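Local coordinates for protein tudor (Drosophila melanogaster, PDB 4Q5W) that may act with the Piwi proteins aub and AGO3 in piRNA-mediated transposon repression and is required for primordial germ cell formation, at residues A[44-49]-A[75-80]; A[53-58]-A[64-69]. All coordinates share one frame; numbering follows the deposited sequence.

Contact 1: A[44-49]-A[75-80]; sequences TEKAAV and DQYKVI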
loop_
_atom_site.group_PDB
_atom_site.type_symbol
_atom_site.label_atom_id
_atom_site.label_comp_id
_atom_site.label_asym_id
_atom_site.label_seq_id
_atom_site.Cartn_x
_atom_site.Cartn_y
_atom_site.Cartn_z
ATOM N N THR A 44 11.730 -24.593 5.651
ATOM C CA THR A 44 11.658 -26.025 5.958
ATOM C C THR A 44 10.798 -26.332 7.191
ATOM O O THR A 44 10.720 -27.481 7.633
ATOM C CB THR A 44 13.056 -26.629 6.173
ATOM O OG1 THR A 44 13.720 -25.927 7.229
ATOM C CG2 THR A 44 13.887 -26.529 4.898
ATOM N N GLU A 45 10.157 -25.303 7.739
ATOM C CA GLU A 45 9.247 -25.464 8.866
ATOM C C GLU A 45 8.289 -24.283 8.899
ATOM O O GLU A 45 8.450 -23.336 8.140
ATOM C CB GLU A 45 10.017 -25.565 10.183
ATOM C CG GLU A 45 10.889 -24.362 10.486
ATOM C CD GLU A 45 11.674 -24.526 11.781
ATOM O OE1 GLU A 45 11.051 -24.793 12.832
ATOM O OE2 GLU A 45 12.915 -24.390 11.742
ATOM N N LYS A 46 7.281 -24.342 9.764
ATOM C CA LYS A 46 6.250 -23.302 9.743
ATOM C C LYS A 46 6.729 -21.975 10.332
ATOM O O LYS A 46 7.587 -21.946 11.215
ATOM C CB LYS A 46 4.971 -23.781 10.438
ATOM C CG LYS A 46 4.309 -24.963 9.731
ATOM C CD LYS A 46 2.836 -25.118 10.114
ATOM C CE LYS A 46 1.978 -24.038 9.462
ATOM N NZ LYS A 46 0.527 -24.244 9.745
ATOM N N ALA A 47 6.189 -20.875 9.815
ATOM C CA ALA A 47 6.503 -19.552 10.344
ATOM C C ALA A 47 5.462 -19.138 11.386
ATOM O O ALA A 47 4.403 -19.745 11.481
ATOM C CB ALA A 47 6.556 -18.539 9.223
ATOM N N ALA A 48 5.778 -18.114 12.175
ATOM C CA ALA A 48 4.846 -17.594 13.170
ATOM C C ALA A 48 4.481 -16.158 12.810
ATOM O O ALA A 48 5.151 -15.543 11.992
ATOM C CB ALA A 48 5.462 -17.663 14.571
ATOM N N VAL A 49 3.412 -15.645 13.411
ATOM C CA VAL A 49 2.973 -14.270 13.177
ATOM C C VAL A 49 4.148 -13.318 13.400
ATOM O O VAL A 49 4.934 -13.515 14.323
ATOM C CB VAL A 49 1.795 -13.916 14.095
ATOM C CG1 VAL A 49 1.502 -12.430 14.055
ATOM C CG2 VAL A 49 0.559 -14.717 13.690
ATOM N N ASP A 75 -2.037 -25.120 6.058
ATOM C CA ASP A 75 -0.680 -24.630 5.842
ATOM C C ASP A 75 -0.615 -23.403 4.932
ATOM O O ASP A 75 0.309 -23.259 4.131
ATOM C CB ASP A 75 0.221 -25.746 5.315
ATOM C CG ASP A 75 0.632 -26.717 6.402
ATOM O OD1 ASP A 75 -0.152 -26.902 7.359
ATOM O OD2 ASP A 75 1.742 -27.285 6.307
ATOM N N GLN A 76 -1.602 -22.528 5.063
ATOM C CA GLN A 76 -1.577 -21.258 4.345
ATOM C C GLN A 76 -1.246 -20.123 5.302
ATOM O O GLN A 76 -1.353 -20.277 6.518
ATOM C CB GLN A 76 -2.914 -21.010 3.651
ATOM C CG GLN A 76 -3.196 -21.982 2.518
ATOM C CD GLN A 76 -4.281 -21.488 1.587
ATOM O OE1 GLN A 76 -5.373 -21.127 2.026
ATOM N NE2 GLN A 76 -3.982 -21.454 0.294
ATOM N N TYR A 77 -0.836 -18.986 4.750
ATOM C CA TYR A 77 -0.520 -17.809 5.550
ATOM C C TYR A 77 -1.109 -16.581 4.889
ATOM O O TYR A 77 -1.046 -16.452 3.670
ATOM C CB TYR A 77 0.994 -17.602 5.627
ATOM C CG TYR A 77 1.772 -18.757 6.209
ATOM C CD1 TYR A 77 2.188 -18.736 7.532
ATOM C CD2 TYR A 77 2.119 -19.853 5.429
ATOM C CE1 TYR A 77 2.911 -19.777 8.068
ATOM C CE2 TYR A 77 2.842 -20.912 5.961
ATOM C CZ TYR A 77 3.236 -20.862 7.282
ATOM O OH TYR A 77 3.966 -21.887 7.829
ATOM N N LYS A 78 -1.681 -15.687 5.691
ATOM C CA LYS A 78 -1.975 -14.345 5.217
ATOM C C LYS A 78 -0.762 -13.491 5.531
ATOM O O LYS A 78 -0.304 -13.448 6.675
ATOM C CB LYS A 78 -3.212 -13.747 5.895
ATOM C CG LYS A 78 -3.515 -12.319 5.398
ATOM C CD LYS A 78 -4.795 -11.752 5.985
ATOM C CE LYS A 78 -5.141 -10.396 5.339
ATOM N NZ LYS A 78 -6.320 -9.734 5.984
ATOM N N VAL A 79 -0.230 -12.833 4.509
ATOM C CA VAL A 79 0.975 -12.036 4.669
ATOM C C VAL A 79 0.755 -10.617 4.166
ATOM O O VAL A 79 -0.159 -10.370 3.384
ATOM C CB VAL A 79 2.150 -12.639 3.879
ATOM C CG1 VAL A 79 2.373 -14.093 4.281
ATOM C CG2 VAL A 79 1.896 -12.531 2.379
ATOM N N ILE A 80 1.592 -9.696 4.636
ATOM C CA ILE A 80 1.670 -8.355 4.061
ATOM C C ILE A 80 2.933 -8.253 3.206
ATOM O O ILE A 80 4.004 -8.724 3.602
ATOM C CB ILE A 80 1.638 -7.233 5.144
ATOM C CG1 ILE A 80 1.821 -5.852 4.496
ATOM C CG2 ILE A 80 2.696 -7.448 6.207
ATOM C CD1 ILE A 80 1.643 -4.677 5.477
HETATM O O HOH W 1 -0.640 -22.326 8.263
#
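Asp-75 meets Lys-46 through a long salt bridge, with NZ of Lys-46 3.6 Å from OD1 of Asp-75. The two side chains cross at about a right angle. The lysine chain runs past the hydroxyl of Tyr-77 and bends at chi3 (74°), which turns its amine toward the backbone of 75-80. At Gln-76 the backbone O takes part: one water accepts from Lys-46 NZ at 2.7 Å and donates to Gln-76 O at 2.8 Å. The amine therefore has both a charged and a water-bridged partner. The same water lies over the centre of one face of the Tyr-77 ring. This contact joins the loop that leads into strand 52-56 to strand 77-81, in the antiparallel sheet of the Tudor domain, an SH3-like fold. Tyr-77, first residue of the strand, buries more of the contact than any other residue. Its CG lies anti to the carbonyl carbon (chi1 -58°), and the ring reaches across to the loop. The OH accepts a hydrogen bond from Ala-47 N, 3.1 Å long, with an N-H...O angle of 156°. Along one side of the ring, CE1 touches Ala-47 CB at 4.0 Å, while Ala-47 O lies at the ring edge, near its plane. CE of Lys-46 comes within 3.4 Å of the Tyr-77 OH. A phenylalanine here would probably keep the ring packing but leave Ala-47 N without its acceptor in a buried position. Leu-93 touches both Ala-47 and the tyrosine, and Ile-68 of strand 63-71 also packs on Tyr-77.

Contact 2: A[53-58]-A[64-69]; sequences CVVQFA and YRSRIL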
loop_
_atom_site.group_PDB
_atom_site.type_symbol
_atom_site.label_atom_id
_atom_site.label_comp_id
_atom_site.label_asym_id
_atom_site.label_seq_id
_atom_site.Cartn_x
_atom_site.Cartn_y
_atom_site.Cartn_z
ATOM N N CYS A 53 9.925 -12.837 5.844
ATOM C CA CYS A 53 10.217 -13.853 4.841
ATOM C C CYS A 53 10.003 -13.270 3.442
ATOM O O CYS A 53 9.906 -12.057 3.285
ATOM C CB CYS A 53 9.328 -15.075 5.055
ATOM S SG CYS A 53 7.564 -14.703 5.166
ATOM N N VAL A 54 9.959 -14.133 2.432
ATOM C CA VAL A 54 9.690 -13.713 1.059
ATOM C C VAL A 54 8.590 -14.595 0.489
ATOM O O VAL A 54 8.554 -15.793 0.773
ATOM C CB VAL A 54 10.952 -13.844 0.167
ATOM C CG1 VAL A 54 10.618 -13.581 -1.299
ATOM C CG2 VAL A 54 12.027 -12.870 0.628
ATOM N N VAL A 55 7.678 -14.024 -0.295
ATOM C CA VAL A 55 6.668 -14.845 -0.955
ATOM C C VAL A 55 6.581 -14.531 -2.439
ATOM O O VAL A 55 7.022 -13.467 -2.879
ATOM C CB VAL A 55 5.268 -14.651 -0.330
ATOM C CG1 VAL A 55 5.296 -14.960 1.161
ATOM C CG2 VAL A 55 4.764 -13.226 -0.576
ATOM N N GLN A 56 6.019 -15.458 -3.212
ATOM C CA GLN A 56 5.646 -15.164 -4.593
ATOM C C GLN A 56 4.221 -14.628 -4.604
ATOM O O GLN A 56 3.335 -15.219 -3.996
ATOM C CB GLN A 56 5.743 -16.415 -5.473
ATOM C CG GLN A 56 5.498 -16.158 -6.964
ATOM C CD GLN A 56 5.869 -17.347 -7.833
ATOM O OE1 GLN A 56 5.818 -18.493 -7.388
ATOM N NE2 GLN A 56 6.257 -17.079 -9.076
ATOM N N PHE A 57 4.012 -13.495 -5.274
ATOM C CA PHE A 57 2.686 -12.884 -5.393
ATOM C C PHE A 57 1.985 -13.507 -6.593
ATOM O O PHE A 57 2.525 -13.511 -7.695
ATOM C CB PHE A 57 2.847 -11.371 -5.588
ATOM C CG PHE A 57 1.558 -10.573 -5.506
ATOM C CD1 PHE A 57 0.457 -11.043 -4.814
ATOM C CD2 PHE A 57 1.482 -9.320 -6.109
ATOM C CE1 PHE A 57 -0.712 -10.285 -4.739
ATOM C CE2 PHE A 57 0.325 -8.553 -6.039
ATOM C CZ PHE A 57 -0.771 -9.033 -5.357
ATOM N N ALA A 58 0.787 -14.042 -6.381
ATOM C CA ALA A 58 0.089 -14.768 -7.442
ATOM C C ALA A 58 -0.240 -13.864 -8.629
ATOM O O ALA A 58 -0.217 -14.306 -9.782
ATOM C CB ALA A 58 -1.179 -15.406 -6.906
ATOM N N TYR A 64 8.421 -10.931 -3.313
ATOM C CA TYR A 64 8.275 -9.768 -2.448
ATOM C C TYR A 64 8.696 -10.051 -1.007
ATOM O O TYR A 64 8.461 -11.146 -0.480
ATOM C CB TYR A 64 6.811 -9.355 -2.418
ATOM C CG TYR A 64 6.300 -8.808 -3.722
ATOM C CD1 TYR A 64 5.864 -9.647 -4.732
ATOM C CD2 TYR A 64 6.235 -7.441 -3.930
ATOM C CE1 TYR A 64 5.389 -9.135 -5.940
ATOM C CE2 TYR A 64 5.754 -6.921 -5.123
ATOM C CZ TYR A 64 5.330 -7.768 -6.117
ATOM O OH TYR A 64 4.854 -7.241 -7.300
ATOM N N ARG A 65 9.286 -9.055 -0.356
ATOM C CA ARG A 65 9.505 -9.148 1.072
ATOM C C ARG A 65 8.160 -9.171 1.776
ATOM O O ARG A 65 7.261 -8.402 1.432
ATOM C CB ARG A 65 10.319 -7.967 1.584
ATOM C CG ARG A 65 11.731 -7.917 1.023
ATOM C CD ARG A 65 12.624 -7.120 1.944
ATOM N NE ARG A 65 12.235 -5.711 1.990
ATOM C CZ ARG A 65 12.747 -4.837 2.847
ATOM N NH1 ARG A 65 12.342 -3.569 2.828
ATOM N NH2 ARG A 65 13.666 -5.235 3.718
ATOM N N SER A 66 8.029 -10.040 2.771
ATOM C CA SER A 66 6.744 -10.240 3.425
ATOM C C SER A 66 6.854 -10.401 4.929
ATOM O O SER A 66 7.908 -10.751 5.452
ATOM C CB SER A 66 6.057 -11.476 2.847
ATOM O OG SER A 66 6.936 -12.593 2.894
ATOM N N ARG A 67 5.737 -10.169 5.616
ATOM C CA ARG A 67 5.632 -10.427 7.045
ATOM C C ARG A 67 4.349 -11.210 7.288
ATOM O O ARG A 67 3.303 -10.900 6.718
ATOM C CB ARG A 67 5.622 -9.127 7.864
ATOM C CG ARG A 67 5.445 -9.346 9.361
ATOM C CD ARG A 67 5.756 -8.090 10.181
ATOM N NE ARG A 67 5.166 -6.888 9.593
ATOM C CZ ARG A 67 3.915 -6.490 9.804
ATOM N NH1 ARG A 67 3.466 -5.377 9.234
ATOM N NH2 ARG A 67 3.113 -7.198 10.591
ATOM N N ILE A 68 4.436 -12.236 8.124
ATOM C CA ILE A 68 3.283 -13.077 8.410
ATOM C C ILE A 68 2.268 -12.335 9.270
ATOM O O ILE A 68 2.589 -11.878 10.369
ATOM C CB ILE A 68 3.699 -14.374 9.133
ATOM C CG1 ILE A 68 4.772 -15.119 8.329
ATOM C CG2 ILE A 68 2.492 -15.267 9.367
ATOM C CD1 ILE A 68 4.317 -15.583 6.965
ATOM N N LEU A 69 1.048 -12.219 8.763
ATOM C CA LEU A 69 -0.045 -11.627 9.525
ATOM C C LEU A 69 -0.835 -12.691 10.284
ATOM O O LEU A 69 -1.153 -12.520 11.465
ATOM C CB LEU A 69 -0.981 -10.860 8.598
ATOM C CG LEU A 69 -0.376 -9.603 7.966
ATOM C CD1 LEU A 69 -1.349 -8.974 6.995
ATOM C CD2 LEU A 69 0.013 -8.615 9.061
#
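The beta hairpin of strands 52-56 and 63-71 in the Tudor domain of extended-Tudor 9 brings Cys-53, Val-54 and Val-55 opposite Ser-66, Arg-65 and Tyr-64. It is an antiparallel pairing, strongly twisted: the short strand segments 53-56 and 64-69 run at 114° to each other. Cys-53 with Ser-66 and Val-55 with Tyr-64 are hydrogen-bonded pairs. Between them, Val-54 and Arg-65 form a non-hydrogen-bonded pair. Val-55 N donates to Tyr-64 O at 3.0 Å, and Tyr-64 N returns a bond to Val-55 O at 2.9 Å. Beyond the paired residues, Phe-57 turns its ring against Tyr-64. CG of Phe-57 is anti to the backbone N (chi1 -171°), and the edge of its ring points toward the Tyr-64 face in an offset edge-to-face pair. The planes stand at 89°, and CB of Phe-57 packs on CE1 of Tyr-64 at 3.4 Å. Tyr-64 OH is hydrogen-bonded to Asp-60 in the turn of the hairpin, which would fix the far end of this ring. Tyr-84 also meets the Tyr-64 ring, and Asn-86 touches Phe-57. This grouping is consistent with the aromatic cage that takes up symmetric dimethylarginine in extended Tudor domains. Arg-65, whose CB points to the other face of the sheet from that of Tyr-64, forms a salt bridge from NH1 to Asp-83. At the Cys-53 end, Cys-53 O receives Ser-66 N at 2.8 Å from above its carbonyl plane, and a weak second bond from Ser-66 OG at 3.0 Å. Next to it, Cys-53 SG packs on CD1 of Ile-68 at 3.8 Å.

After helix 25-37 the chain enters the loop 44-49, then strand 52-56, a turn, strand 63-71 and strand 77-81. Contact 2 closes the short hairpin between the first two of these strands. Contact 1 closes a longer loop that contains the whole hairpin, so the two nest and do not cross. They meet where strands 63-71 and 77-81 lie side by side. Lys-78 O lies 2.8 Å from Leu-69 N and Ile-80 N 3.0 Å from Arg-67 O, probable hydrogen bonds that join the second segments of both contacts. The loop side is also linked, since Ala-48 O packs against Ile-68 CB. Together they tie the entry loop and three consecutive strands of the Tudor sheet.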